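Local atomic coordinates of ricin B lectin (Clostridium thermocellum, PDB entry 3VSF), a protein that is an exo-beta-1,3-galactanase, probably hydrolysing galactan with a family 43 glycoside hydrolase domain, and binds galactose through a ricin-type beta-trefoil module. Residues 132-137 with 197-202; 148-153 with 217-222; 166-171 with 210-215; 136-139 with 145-148. One frame throughout, in Å; residues are numbered along the deposited sequence.

Contact 1 of 4, residues 132-137 with 197-202; sequences VMWMHW and GYFISA
W134 and F199 form a buried contact between two neighbouring antiparallel sheets, each reaching the interface from an inner strand of its own sheet. The pairing does without any hydrogen bond between the segments and rests on two aromatic side chains. F199 brings CD1 over one face of the indole, toward the rim of its six-membered ring. The closest approach is W134 CE3 to F199 CD1, at 3.5 Å. Seen from the other ring, the same W134 CE3 stands over a face of the phenyl group, again displaced from the middle. The planes are inclined by 35° and the centroids of the six-membered rings lie 4.5 Å apart, an oblique pairing intermediate between stacked and perpendicular. F199 is directed at W134 by its first torsion, which sets CG anti to the backbone N (chi1 175°). Its ring also reaches the root of the tryptophan, W134 CB lying 3.7 Å from F199 CE1. Five four-stranded antiparallel sheets following one another along the chain are the hallmark of the five-bladed beta-propeller of glycoside hydrolase family 43, and this contact illustrates how adjacent blades of such a propeller are packed face against face by large side chains. More of the interface gathers round the pair: V150 and L214 touch W134, while Y212 and L214 touch F199. The one polar atom of the indole, NE1, donates to the backbone O of Y218, in the turn that follows strand 208-214, thereby fixing how the ring is rotated within the apolar layer.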
loop_
_atom_site.group_PDB
_atom_site.type_symbol
_atom_site.label_atom_id
_atom_site.label_comp_id
_atom_site.label_asym_id
_atom_site.label_seq_id
_atom_site.Cartn_x
_atom_site.Cartn_y
_atom_site.Cartn_z
ATOM N N VAL A 132 16.679 0.662 -18.105
ATOM C CA VAL A 132 16.571 2.115 -18.121
ATOM C C VAL A 132 16.041 2.635 -16.787
ATOM O O VAL A 132 15.073 2.102 -16.243
ATOM C CB VAL A 132 15.651 2.597 -19.260
ATOM C CG1 VAL A 132 15.556 4.115 -19.263
ATOM C CG2 VAL A 132 16.161 2.086 -20.599
ATOM N N MET A 133 16.683 3.675 -16.263
ATOM C CA MET A 133 16.303 4.240 -14.973
ATOM C C MET A 133 15.863 5.698 -15.085
ATOM O O MET A 133 16.571 6.528 -15.654
ATOM C CB MET A 133 17.460 4.120 -13.977
ATOM C CG MET A 133 17.273 4.934 -12.709
ATOM S SD MET A 133 18.629 4.724 -11.541
ATOM C CE MET A 133 18.282 6.042 -10.381
ATOM N N TRP A 134 14.690 6.000 -14.538
ATOM C CA TRP A 134 14.174 7.363 -14.518
ATOM C C TRP A 134 14.110 7.892 -13.091
ATOM O O TRP A 134 14.189 7.122 -12.134
ATOM C CB TRP A 134 12.793 7.422 -15.168
ATOM C CG TRP A 134 12.825 7.186 -16.643
ATOM C CD1 TRP A 134 12.963 5.987 -17.278
ATOM C CD2 TRP A 134 12.719 8.176 -17.672
ATOM N NE1 TRP A 134 12.949 6.170 -18.641
ATOM C CE2 TRP A 134 12.800 7.506 -18.909
ATOM C CE3 TRP A 134 12.563 9.566 -17.669
ATOM C CZ2 TRP A 134 12.731 8.176 -20.127
ATOM C CZ3 TRP A 134 12.493 10.230 -18.880
ATOM C CH2 TRP A 134 12.577 9.535 -20.093
ATOM N N MET A 135 13.968 9.207 -12.950
ATOM C CA MET A 135 13.948 9.829 -11.631
ATOM C C MET A 135 13.533 11.297 -11.694
ATOM O O MET A 135 13.186 11.810 -12.757
ATOM C CB MET A 135 15.323 9.707 -10.971
ATOM C CG MET A 135 16.397 10.564 -11.622
ATOM S SD MET A 135 17.996 9.738 -11.729
ATOM C CE MET A 135 17.653 8.500 -12.977
ATOM N N HIS A 136 13.572 11.960 -10.543
ATOM C CA HIS A 136 13.234 13.375 -10.448
ATOM C C HIS A 136 14.469 14.170 -10.043
ATOM O O HIS A 136 15.126 13.845 -9.053
ATOM C CB HIS A 136 12.113 13.581 -9.428
ATOM C CG HIS A 136 11.749 15.017 -9.209
ATOM N ND1 HIS A 136 11.150 15.463 -8.049
ATOM C CD2 HIS A 136 11.893 16.106 -9.999
ATOM C CE1 HIS A 136 10.945 16.765 -8.134
ATOM N NE2 HIS A 136 11.386 17.180 -9.308
ATOM N N TRP A 137 14.785 15.211 -10.807
ATOM C CA TRP A 137 15.994 15.994 -10.563
ATOM C C TRP A 137 15.682 17.424 -10.130
ATOM O O TRP A 137 14.774 18.062 -10.663
ATOM C CB TRP A 137 16.881 16.007 -11.811
ATOM C CG TRP A 137 18.246 16.583 -11.575
ATOM C CD1 TRP A 137 19.373 15.900 -11.218
ATOM C CD2 TRP A 137 18.629 17.959 -11.683
ATOM N NE1 TRP A 137 20.432 16.766 -11.095
ATOM C CE2 TRP A 137 20.002 18.035 -11.375
ATOM C CE3 TRP A 137 17.945 19.134 -12.006
ATOM C CZ2 TRP A 137 20.703 19.240 -11.384
ATOM C CZ3 TRP A 137 18.643 20.329 -12.015
ATOM C CH2 TRP A 137 20.007 20.371 -11.705
ATOM N N GLY A 197 7.000 1.463 -23.407
ATOM C CA GLY A 197 7.412 2.058 -22.150
ATOM C C GLY A 197 6.678 3.354 -21.878
ATOM O O GLY A 197 6.339 4.092 -22.802
ATOM N N TYR A 198 6.428 3.632 -20.604
ATOM C CA TYR A 198 5.705 4.836 -20.220
ATOM C C TYR A 198 6.332 5.518 -19.011
ATOM O O TYR A 198 6.790 4.859 -18.078
ATOM C CB TYR A 198 4.236 4.511 -19.937
ATOM C CG TYR A 198 3.462 4.079 -21.160
ATOM C CD1 TYR A 198 2.738 4.997 -21.907
ATOM C CD2 TYR A 198 3.456 2.752 -21.569
ATOM C CE1 TYR A 198 2.027 4.607 -23.026
ATOM C CE2 TYR A 198 2.750 2.353 -22.687
ATOM C CZ TYR A 198 2.038 3.284 -23.412
ATOM O OH TYR A 198 1.332 2.889 -24.525
ATOM N N PHE A 199 6.348 6.845 -19.045
ATOM C CA PHE A 199 6.852 7.646 -17.940
ATOM C C PHE A 199 5.774 8.629 -17.504
ATOM O O PHE A 199 5.229 9.366 -18.325
ATOM C CB PHE A 199 8.118 8.397 -18.357
ATOM C CG PHE A 199 8.642 9.338 -17.309
ATOM C CD1 PHE A 199 9.455 8.876 -16.287
ATOM C CD2 PHE A 199 8.332 10.688 -17.354
ATOM C CE1 PHE A 199 9.942 9.742 -15.323
ATOM C CE2 PHE A 199 8.815 11.558 -16.393
ATOM C CZ PHE A 199 9.621 11.083 -15.377
ATOM N N ILE A 200 5.461 8.632 -16.215
ATOM C CA ILE A 200 4.427 9.512 -15.689
ATOM C C ILE A 200 4.995 10.427 -14.610
ATOM O O ILE A 200 5.804 10.001 -13.787
ATOM C CB ILE A 200 3.233 8.706 -15.127
ATOM C CG1 ILE A 200 2.095 9.644 -14.719
ATOM C CG2 ILE A 200 3.671 7.839 -13.956
ATOM C CD1 ILE A 200 0.850 8.922 -14.252
ATOM N N SER A 201 4.576 11.688 -14.626
ATOM C CA SER A 201 5.058 12.661 -13.652
ATOM C C SER A 201 4.084 13.823 -13.498
ATOM O O SER A 201 3.252 14.070 -14.371
ATOM C CB SER A 201 6.441 13.183 -14.052
ATOM O OG SER A 201 6.391 13.877 -15.287
ATOM N N ALA A 202 4.196 14.535 -12.381
ATOM C CA ALA A 202 3.327 15.673 -12.103
ATOM C C ALA A 202 3.821 16.934 -12.805
ATOM O O ALA A 202 4.941 17.390 -12.570
ATOM C CB ALA A 202 3.221 15.904 -10.604
#

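Contact 2 of 4, residues 148-153 with 217-222; sequences AAVAYS and DYKNIA
The turn linking strands 208-214 and 221-228 of one propeller blade brings K219 against V150 and Y152, on an inner strand of the preceding blade. K219 approaches Y152 over a ring face. Its CD makes a CH-pi contact, 4.2 Å from the centroid of the Y152 ring, and beyond a bend at the third torsion (chi3 -67°) the ammonium group stays above the same ring. K219 NZ lies 4.8 Å from the centroid of the Y152 ring and only 12° off its normal, which makes this a cation-pi interaction as well. The amino group also has a salt bridge to E130, so the ring shares the lysine with a carboxylate. Deeper in, V150 packs CG1 against the turn, 3.9 Å from the backbone O of K219. D217 braces the turn: its OD1 accepts from K219 N at 2.8 Å, approached on the anti side, 30° out of the carboxylate plane, and receives a second, weak bond from N220 N. T215 OG1 is a further hydrogen-bonding partner of the same oxygen. A side-chain oxygen accepting from the backbone N two residues on defines an Asx turn, here set in a beta hairpin of the propeller.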
loop_
_atom_site.group_PDB
_atom_site.type_symbol
_atom_site.label_atom_id
_atom_site.label_comp_id
_atom_site.label_asym_id
_atom_site.label_seq_id
_atom_site.Cartn_x
_atom_site.Cartn_y
_atom_site.Cartn_z
ATOM N N ALA A 148 12.981 15.693 -15.379
ATOM C CA ALA A 148 13.232 14.267 -15.227
ATOM C C ALA A 148 14.676 13.954 -15.591
ATOM O O ALA A 148 15.322 14.717 -16.309
ATOM C CB ALA A 148 12.280 13.467 -16.099
ATOM N N ALA A 149 15.182 12.834 -15.089
ATOM C CA ALA A 149 16.541 12.406 -15.397
ATOM C C ALA A 149 16.545 10.945 -15.829
ATOM O O ALA A 149 15.675 10.172 -15.432
ATOM C CB ALA A 149 17.449 12.614 -14.197
ATOM N N VAL A 150 17.525 10.572 -16.646
ATOM C CA VAL A 150 17.581 9.223 -17.193
ATOM C C VAL A 150 18.967 8.599 -17.049
ATOM O O VAL A 150 19.980 9.296 -17.060
ATOM C CB VAL A 150 17.176 9.205 -18.681
ATOM C CG1 VAL A 150 17.015 7.776 -19.172
ATOM C CG2 VAL A 150 15.890 9.987 -18.890
ATOM N N ALA A 151 18.994 7.277 -16.914
ATOM C CA ALA A 151 20.237 6.519 -16.861
ATOM C C ALA A 151 19.962 5.104 -17.353
ATOM O O ALA A 151 18.814 4.753 -17.622
ATOM C CB ALA A 151 20.786 6.495 -15.447
ATOM N N TYR A 152 21.008 4.293 -17.477
ATOM C CA TYR A 152 20.830 2.913 -17.918
ATOM C C TYR A 152 22.068 2.053 -17.690
ATOM O O TYR A 152 23.164 2.564 -17.456
ATOM C CB TYR A 152 20.412 2.861 -19.391
ATOM C CG TYR A 152 21.503 3.251 -20.361
ATOM C CD1 TYR A 152 22.179 2.289 -21.099
ATOM C CD2 TYR A 152 21.856 4.582 -20.540
ATOM C CE1 TYR A 152 23.177 2.640 -21.989
ATOM C CE2 TYR A 152 22.854 4.943 -21.426
ATOM C CZ TYR A 152 23.510 3.968 -22.147
ATOM O OH TYR A 152 24.503 4.326 -23.030
ATOM N N SER A 153 21.876 0.739 -17.758
ATOM C CA SER A 153 22.956 -0.216 -17.552
ATOM C C SER A 153 22.622 -1.541 -18.226
ATOM O O SER A 153 21.452 -1.874 -18.412
ATOM C CB SER A 153 23.195 -0.435 -16.057
ATOM O OG SER A 153 24.183 -1.426 -15.836
ATOM N N ASP A 217 13.456 2.615 -27.068
ATOM C CA ASP A 217 14.636 2.420 -26.228
ATOM C C ASP A 217 14.388 2.769 -24.759
ATOM O O ASP A 217 15.245 2.531 -23.907
ATOM C CB ASP A 217 15.829 3.212 -26.777
ATOM C CG ASP A 217 15.530 4.691 -26.933
ATOM O OD1 ASP A 217 14.807 5.249 -26.081
ATOM O OD2 ASP A 217 16.019 5.297 -27.909
ATOM N N TYR A 218 13.217 3.334 -24.475
ATOM C CA TYR A 218 12.829 3.707 -23.113
ATOM C C TYR A 218 13.609 4.905 -22.572
ATOM O O TYR A 218 13.264 5.454 -21.526
ATOM C CB TYR A 218 12.981 2.527 -22.149
ATOM C CG TYR A 218 11.983 1.409 -22.348
ATOM C CD1 TYR A 218 10.951 1.524 -23.268
ATOM C CD2 TYR A 218 12.071 0.240 -21.604
ATOM C CE1 TYR A 218 10.038 0.500 -23.447
ATOM C CE2 TYR A 218 11.164 -0.785 -21.773
ATOM C CZ TYR A 218 10.150 -0.651 -22.696
ATOM O OH TYR A 218 9.247 -1.674 -22.863
ATOM N N LYS A 219 14.658 5.304 -23.281
ATOM C CA LYS A 219 15.546 6.359 -22.800
ATOM C C LYS A 219 15.081 7.762 -23.186
ATOM O O LYS A 219 15.617 8.754 -22.695
ATOM C CB LYS A 219 16.976 6.118 -23.295
ATOM C CG LYS A 219 17.676 4.954 -22.611
ATOM C CD LYS A 219 18.972 4.584 -23.315
ATOM C CE LYS A 219 18.702 4.008 -24.696
ATOM N NZ LYS A 219 19.950 3.554 -25.371
ATOM N N ASN A 220 14.081 7.840 -24.059
ATOM C CA ASN A 220 13.570 9.128 -24.516
ATOM C C ASN A 220 12.046 9.183 -24.532
ATOM O O ASN A 220 11.378 8.155 -24.420
ATOM C CB ASN A 220 14.121 9.457 -25.905
ATOM C CG ASN A 220 15.637 9.508 -25.935
ATOM O OD1 ASN A 220 16.276 9.931 -24.972
ATOM N ND2 ASN A 220 16.220 9.072 -27.045
ATOM N N ILE A 221 11.502 10.388 -24.672
ATOM C CA ILE A 221 10.057 10.578 -24.712
ATOM C C ILE A 221 9.554 10.730 -26.145
ATOM O O ILE A 221 9.964 11.640 -26.864
ATOM C CB ILE A 221 9.623 11.801 -23.880
ATOM C CG1 ILE A 221 9.903 11.558 -22.396
ATOM C CG2 ILE A 221 8.149 12.103 -24.101
ATOM C CD1 ILE A 221 9.462 12.688 -21.496
ATOM N N ALA A 222 8.662 9.832 -26.551
ATOM C CA ALA A 222 8.137 9.827 -27.912
ATOM C C ALA A 222 6.958 10.781 -28.088
ATOM O O ALA A 222 6.863 11.479 -29.097
ATOM C CB ALA A 222 7.743 8.414 -28.324
#

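Contact 3 of 4, residues 166-171 with 210-215; sequences FRPMQD and HLYELT
A first torsion of -55° in Y212 sets CG anti to the carbonyl carbon and swings the phenol toward P168, while the first torsion of M169 (-34°) places its CG near the same ring. The contact joins consecutive blades of the family 43 beta-propeller: P168 and M169 belong to the loop leaving the outermost strand 161-166 of one blade, and Y212 to the inner strand 208-214 of the next. It is a compact example of proline-aromatic packing. The pyrrolidine meets the tyrosine over one ring face, the two side chains crossing at about a right angle. P168 CB makes the CH-pi contact, 3.9 Å from the centroid of the Y212 ring, and lies 3.5 Å from both Y212 CZ and Y212 CE1. P168 CG follows toward the phenol end, 3.8 Å from Y212 OH. M169 adds a looser apolar touch from an oblique direction, with CG 4.1 Å from Y212 CE1. Beyond the two segments, I221 packs on both P168 and Y212, while Y182 touches both M169 and Y212, so loop and strand are further tied together by shared neighbours. The phenol oxygen has a polar partner on its own strand: H210 ND1 donates to Y212 OH at 2.9 Å with an N-H...O angle of 151°, the oxygen lying almost exactly in the imidazole plane.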
loop_
_atom_site.group_PDB
_atom_site.type_symbol
_atom_site.label_atom_id
_atom_site.label_comp_id
_atom_site.label_asym_id
_atom_site.label_seq_id
_atom_site.Cartn_x
_atom_site.Cartn_y
_atom_site.Cartn_z
ATOM N N PHE A 166 16.162 16.843 -18.049
ATOM C CA PHE A 166 15.400 17.682 -18.964
ATOM C C PHE A 166 13.931 17.773 -18.579
ATOM O O PHE A 166 13.399 16.899 -17.896
ATOM C CB PHE A 166 15.502 17.119 -20.382
ATOM C CG PHE A 166 14.833 15.784 -20.548
ATOM C CD1 PHE A 166 13.573 15.691 -21.114
ATOM C CD2 PHE A 166 15.457 14.623 -20.121
ATOM C CE1 PHE A 166 12.951 14.463 -21.263
ATOM C CE2 PHE A 166 14.842 13.394 -20.265
ATOM C CZ PHE A 166 13.587 13.316 -20.837
ATOM N N ARG A 167 13.279 18.839 -19.030
ATOM C CA ARG A 167 11.834 18.964 -18.903
ATOM C C ARG A 167 11.193 18.453 -20.187
ATOM O O ARG A 167 11.449 18.986 -21.266
ATOM C CB ARG A 167 11.443 20.420 -18.647
ATOM C CG ARG A 167 11.999 20.982 -17.348
ATOM C CD ARG A 167 12.006 22.502 -17.353
ATOM N NE ARG A 167 10.666 23.074 -17.261
ATOM C CZ ARG A 167 10.126 23.533 -16.137
ATOM N NH1 ARG A 167 10.811 23.487 -15.001
ATOM N NH2 ARG A 167 8.903 24.043 -16.147
ATOM N N PRO A 168 10.365 17.407 -20.074
ATOM C CA PRO A 168 9.740 16.760 -21.232
ATOM C C PRO A 168 9.205 17.771 -22.240
ATOM O O PRO A 168 8.680 18.813 -21.848
ATOM C CB PRO A 168 8.584 15.983 -20.605
ATOM C CG PRO A 168 9.081 15.637 -19.246
ATOM C CD PRO A 168 9.924 16.803 -18.803
ATOM N N MET A 169 9.343 17.458 -23.525
ATOM C CA MET A 169 8.838 18.315 -24.591
ATOM C C MET A 169 9.499 19.692 -24.559
ATOM O O MET A 169 8.827 20.713 -24.696
ATOM C CB MET A 169 7.317 18.465 -24.485
ATOM C CG MET A 169 6.595 17.228 -23.961
ATOM S SD MET A 169 6.555 15.845 -25.116
ATOM C CE MET A 169 5.438 16.482 -26.364
ATOM N N GLN A 170 10.815 19.717 -24.376
ATOM C CA GLN A 170 11.557 20.975 -24.330
ATOM C C GLN A 170 11.660 21.622 -25.706
ATOM O O GLN A 170 11.580 22.844 -25.836
ATOM C CB GLN A 170 12.959 20.753 -23.755
ATOM C CG GLN A 170 13.133 21.249 -22.330
ATOM C CD GLN A 170 14.542 21.036 -21.806
ATOM O OE1 GLN A 170 15.382 20.438 -22.478
ATOM N NE2 GLN A 170 14.806 21.528 -20.601
ATOM N N ASP A 171 11.837 20.793 -26.729
ATOM C CA ASP A 171 12.013 21.278 -28.094
ATOM C C ASP A 171 10.712 21.798 -28.705
ATOM O O ASP A 171 10.738 22.637 -29.606
ATOM C CB ASP A 171 12.613 20.180 -28.976
ATOM C CG ASP A 171 11.762 18.927 -29.010
ATOM O OD1 ASP A 171 10.952 18.733 -28.080
ATOM O OD2 ASP A 171 11.906 18.135 -29.964
ATOM N N HIS A 210 1.011 14.071 -16.119
ATOM C CA HIS A 210 1.342 13.838 -17.518
ATOM C C HIS A 210 1.844 12.416 -17.743
ATOM O O HIS A 210 2.795 11.972 -17.099
ATOM C CB HIS A 210 2.382 14.851 -18.004
ATOM C CG HIS A 210 1.808 16.191 -18.348
ATOM N ND1 HIS A 210 2.578 17.231 -18.822
ATOM C CD2 HIS A 210 0.538 16.658 -18.294
ATOM C CE1 HIS A 210 1.809 18.282 -19.041
ATOM N NE2 HIS A 210 0.566 17.961 -18.728
ATOM N N LEU A 211 1.189 11.705 -18.655
ATOM C CA LEU A 211 1.615 10.365 -19.033
ATOM C C LEU A 211 2.355 10.419 -20.363
ATOM O O LEU A 211 1.746 10.625 -21.412
ATOM C CB LEU A 211 0.413 9.427 -19.139
ATOM C CG LEU A 211 0.722 7.977 -19.524
ATOM C CD1 LEU A 211 1.630 7.328 -18.490
ATOM C CD2 LEU A 211 -0.561 7.179 -19.689
ATOM N N TYR A 212 3.671 10.239 -20.314
ATOM C CA TYR A 212 4.495 10.293 -21.515
ATOM C C TYR A 212 4.772 8.899 -22.061
ATOM O O TYR A 212 5.128 7.989 -21.313
ATOM C CB TYR A 212 5.822 11.001 -21.226
ATOM C CG TYR A 212 5.676 12.385 -20.638
ATOM C CD1 TYR A 212 5.447 13.486 -21.452
ATOM C CD2 TYR A 212 5.776 12.591 -19.269
ATOM C CE1 TYR A 212 5.316 14.754 -20.916
ATOM C CE2 TYR A 212 5.647 13.854 -18.725
ATOM C CZ TYR A 212 5.417 14.932 -19.553
ATOM O OH TYR A 212 5.288 16.190 -19.014
ATOM N N GLU A 213 4.607 8.737 -23.369
ATOM C CA GLU A 213 4.965 7.492 -24.034
ATOM C C GLU A 213 6.426 7.548 -24.456
ATOM O O GLU A 213 6.856 8.497 -25.109
ATOM C CB GLU A 213 4.075 7.253 -25.255
ATOM C CG GLU A 213 4.420 5.993 -26.033
ATOM C CD GLU A 213 3.535 5.794 -27.248
ATOM O OE1 GLU A 213 2.576 6.576 -27.423
ATOM O OE2 GLU A 213 3.799 4.855 -28.029
ATOM N N LEU A 214 7.190 6.530 -24.076
ATOM C CA LEU A 214 8.618 6.501 -24.366
ATOM C C LEU A 214 8.910 5.889 -25.732
ATOM O O LEU A 214 8.116 5.110 -26.260
ATOM C CB LEU A 214 9.364 5.721 -23.283
ATOM C CG LEU A 214 9.176 6.212 -21.849
ATOM C CD1 LEU A 214 9.938 5.324 -20.877
ATOM C CD2 LEU A 214 9.616 7.661 -21.719
ATOM N N THR A 215 10.055 6.253 -26.299
ATOM C CA THR A 215 10.532 5.635 -27.528
ATOM C C THR A 215 10.901 4.182 -27.241
ATOM O O THR A 215 11.048 3.798 -26.082
ATOM C CB THR A 215 11.752 6.385 -28.096
ATOM O OG1 THR A 215 12.732 6.559 -27.065
ATOM C CG2 THR A 215 11.341 7.750 -28.623
#

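Contact 4 of 4, residues 136-139 with 145-148; sequences HWEN and QARA
The indole of W137 and the guanidinium of R147 lie side by side, pointing the same way with their planes only 16° apart. W137 CZ3 sits over one face of the guanidinium, 3.5 Å from R147 NH1, whereas the methylene R147 CD meets W137 CE3 obliquely. At the indole edge, near its plane, comes Q145 CB, 3.9 Å from W137 CZ3. The H136 imidazole is met edge-on instead, with R147 O in its plane beside CD2. These groups close the beta hairpin of strands 131-138 and 147-153. W137 and R147 are a hydrogen-bonded antiparallel pair, W137 N donating to R147 O at 3.0 Å and 168°, while H136 and A148 form the adjacent non-hydrogen-bonded pair; an inverse gamma turn centred on A146 precedes the second strand. R147 NH2 has a weak bond to Q145 OE1, and its NH1 reaches S165 on the next strand. H136 NE2 donates to E138 OE1 at 2.8 Å, on the anti side of the carboxylate and tilted from the planes of both groups. This bond and a weaker one from ND1 to E118 restrain the rotation of the imidazole, much as S165 and, weakly, Q145 hold R147 flat beside the indole.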
loop_
_atom_site.group_PDB
_atom_site.type_symbol
_atom_site.label_atom_id
_atom_site.label_comp_id
_atom_site.label_asym_id
_atom_site.label_seq_id
_atom_site.Cartn_x
_atom_site.Cartn_y
_atom_site.Cartn_z
ATOM N N HIS A 136 13.572 11.960 -10.543
ATOM C CA HIS A 136 13.234 13.375 -10.448
ATOM C C HIS A 136 14.469 14.170 -10.043
ATOM O O HIS A 136 15.126 13.845 -9.053
ATOM C CB HIS A 136 12.113 13.581 -9.428
ATOM C CG HIS A 136 11.749 15.017 -9.209
ATOM N ND1 HIS A 136 11.150 15.463 -8.049
ATOM C CD2 HIS A 136 11.893 16.106 -9.999
ATOM C CE1 HIS A 136 10.945 16.765 -8.134
ATOM N NE2 HIS A 136 11.386 17.180 -9.308
ATOM N N TRP A 137 14.785 15.211 -10.807
ATOM C CA TRP A 137 15.994 15.994 -10.563
ATOM C C TRP A 137 15.682 17.424 -10.130
ATOM O O TRP A 137 14.774 18.062 -10.663
ATOM C CB TRP A 137 16.881 16.007 -11.811
ATOM C CG TRP A 137 18.246 16.583 -11.575
ATOM C CD1 TRP A 137 19.373 15.900 -11.218
ATOM C CD2 TRP A 137 18.629 17.959 -11.683
ATOM N NE1 TRP A 137 20.432 16.766 -11.095
ATOM C CE2 TRP A 137 20.002 18.035 -11.375
ATOM C CE3 TRP A 137 17.945 19.134 -12.006
ATOM C CZ2 TRP A 137 20.703 19.240 -11.384
ATOM C CZ3 TRP A 137 18.643 20.329 -12.015
ATOM C CH2 TRP A 137 20.007 20.371 -11.705
ATOM N N GLU A 138 16.446 17.920 -9.160
ATOM C CA GLU A 138 16.306 19.293 -8.685
ATOM C C GLU A 138 17.670 19.915 -8.393
ATOM O O GLU A 138 18.675 19.212 -8.300
ATOM C CB GLU A 138 15.415 19.352 -7.441
ATOM C CG GLU A 138 13.947 19.056 -7.712
ATOM C CD GLU A 138 13.293 20.094 -8.606
ATOM O OE1 GLU A 138 12.141 19.871 -9.034
ATOM O OE2 GLU A 138 13.927 21.136 -8.880
ATOM N N ASN A 139 17.696 21.237 -8.246
ATOM C CA ASN A 139 18.947 21.969 -8.058
ATOM C C ASN A 139 19.705 21.622 -6.780
ATOM O O ASN A 139 20.932 21.558 -6.779
ATOM C CB ASN A 139 18.697 23.478 -8.105
ATOM C CG ASN A 139 18.465 23.986 -9.511
ATOM O OD1 ASN A 139 18.933 23.392 -10.483
ATOM N ND2 ASN A 139 17.745 25.095 -9.629
ATOM N N GLN A 145 13.673 23.794 -11.039
ATOM C CA GLN A 145 14.019 22.919 -12.153
ATOM C C GLN A 145 13.276 21.592 -12.058
ATOM O O GLN A 145 13.869 20.559 -11.741
ATOM C CB GLN A 145 15.528 22.670 -12.188
ATOM C CG GLN A 145 16.370 23.936 -12.219
ATOM C CD GLN A 145 16.183 24.736 -13.493
ATOM O OE1 GLN A 145 15.874 24.184 -14.549
ATOM N NE2 GLN A 145 16.368 26.048 -13.399
ATOM N N ALA A 146 11.976 21.622 -12.326
ATOM C CA ALA A 146 11.167 20.411 -12.302
ATOM C C ALA A 146 11.427 19.586 -13.555
ATOM O O ALA A 146 10.686 19.676 -14.534
ATOM C CB ALA A 146 9.696 20.759 -12.192
ATOM N N ARG A 147 12.484 18.783 -13.522
ATOM C CA ARG A 147 12.888 18.011 -14.690
ATOM C C ARG A 147 13.085 16.536 -14.357
ATOM O O ARG A 147 13.323 16.172 -13.206
ATOM C CB ARG A 147 14.173 18.588 -15.288
ATOM C CG ARG A 147 15.354 18.571 -14.332
ATOM C CD ARG A 147 16.636 19.040 -15.003
ATOM N NE ARG A 147 16.619 20.463 -15.322
ATOM C CZ ARG A 147 17.712 21.189 -15.543
ATOM N NH1 ARG A 147 18.911 20.625 -15.469
ATOM N NH2 ARG A 147 17.609 22.479 -15.830
ATOM N N ALA A 148 12.981 15.693 -15.379
ATOM C CA ALA A 148 13.232 14.267 -15.227
ATOM C C ALA A 148 14.676 13.954 -15.591
ATOM O O ALA A 148 15.322 14.717 -16.309
ATOM C CB ALA A 148 12.280 13.467 -16.099
#

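Overall arrangement
Contacts 1, 2 and 3 all bridge the same two propeller blades, and their centres lie close together, contact 1 being about 8 Å from contact 2 and about 9 Å from contact 3. Contact 4 lies within the first of these blades, its centre about 11 Å from that of contact 1, with which it shares H136 and W137. A148, common to contacts 2 and 4, brings CB within 3.6 Å of F199 CZ in contact 1. Contacts 2 and 3 meet where I221 CD1 lies 3.5 Å from P168 CB. All four belong to the hydrolase domain, away from the galactose-binding residues D422, D425, N440 and N444 of the lectin module.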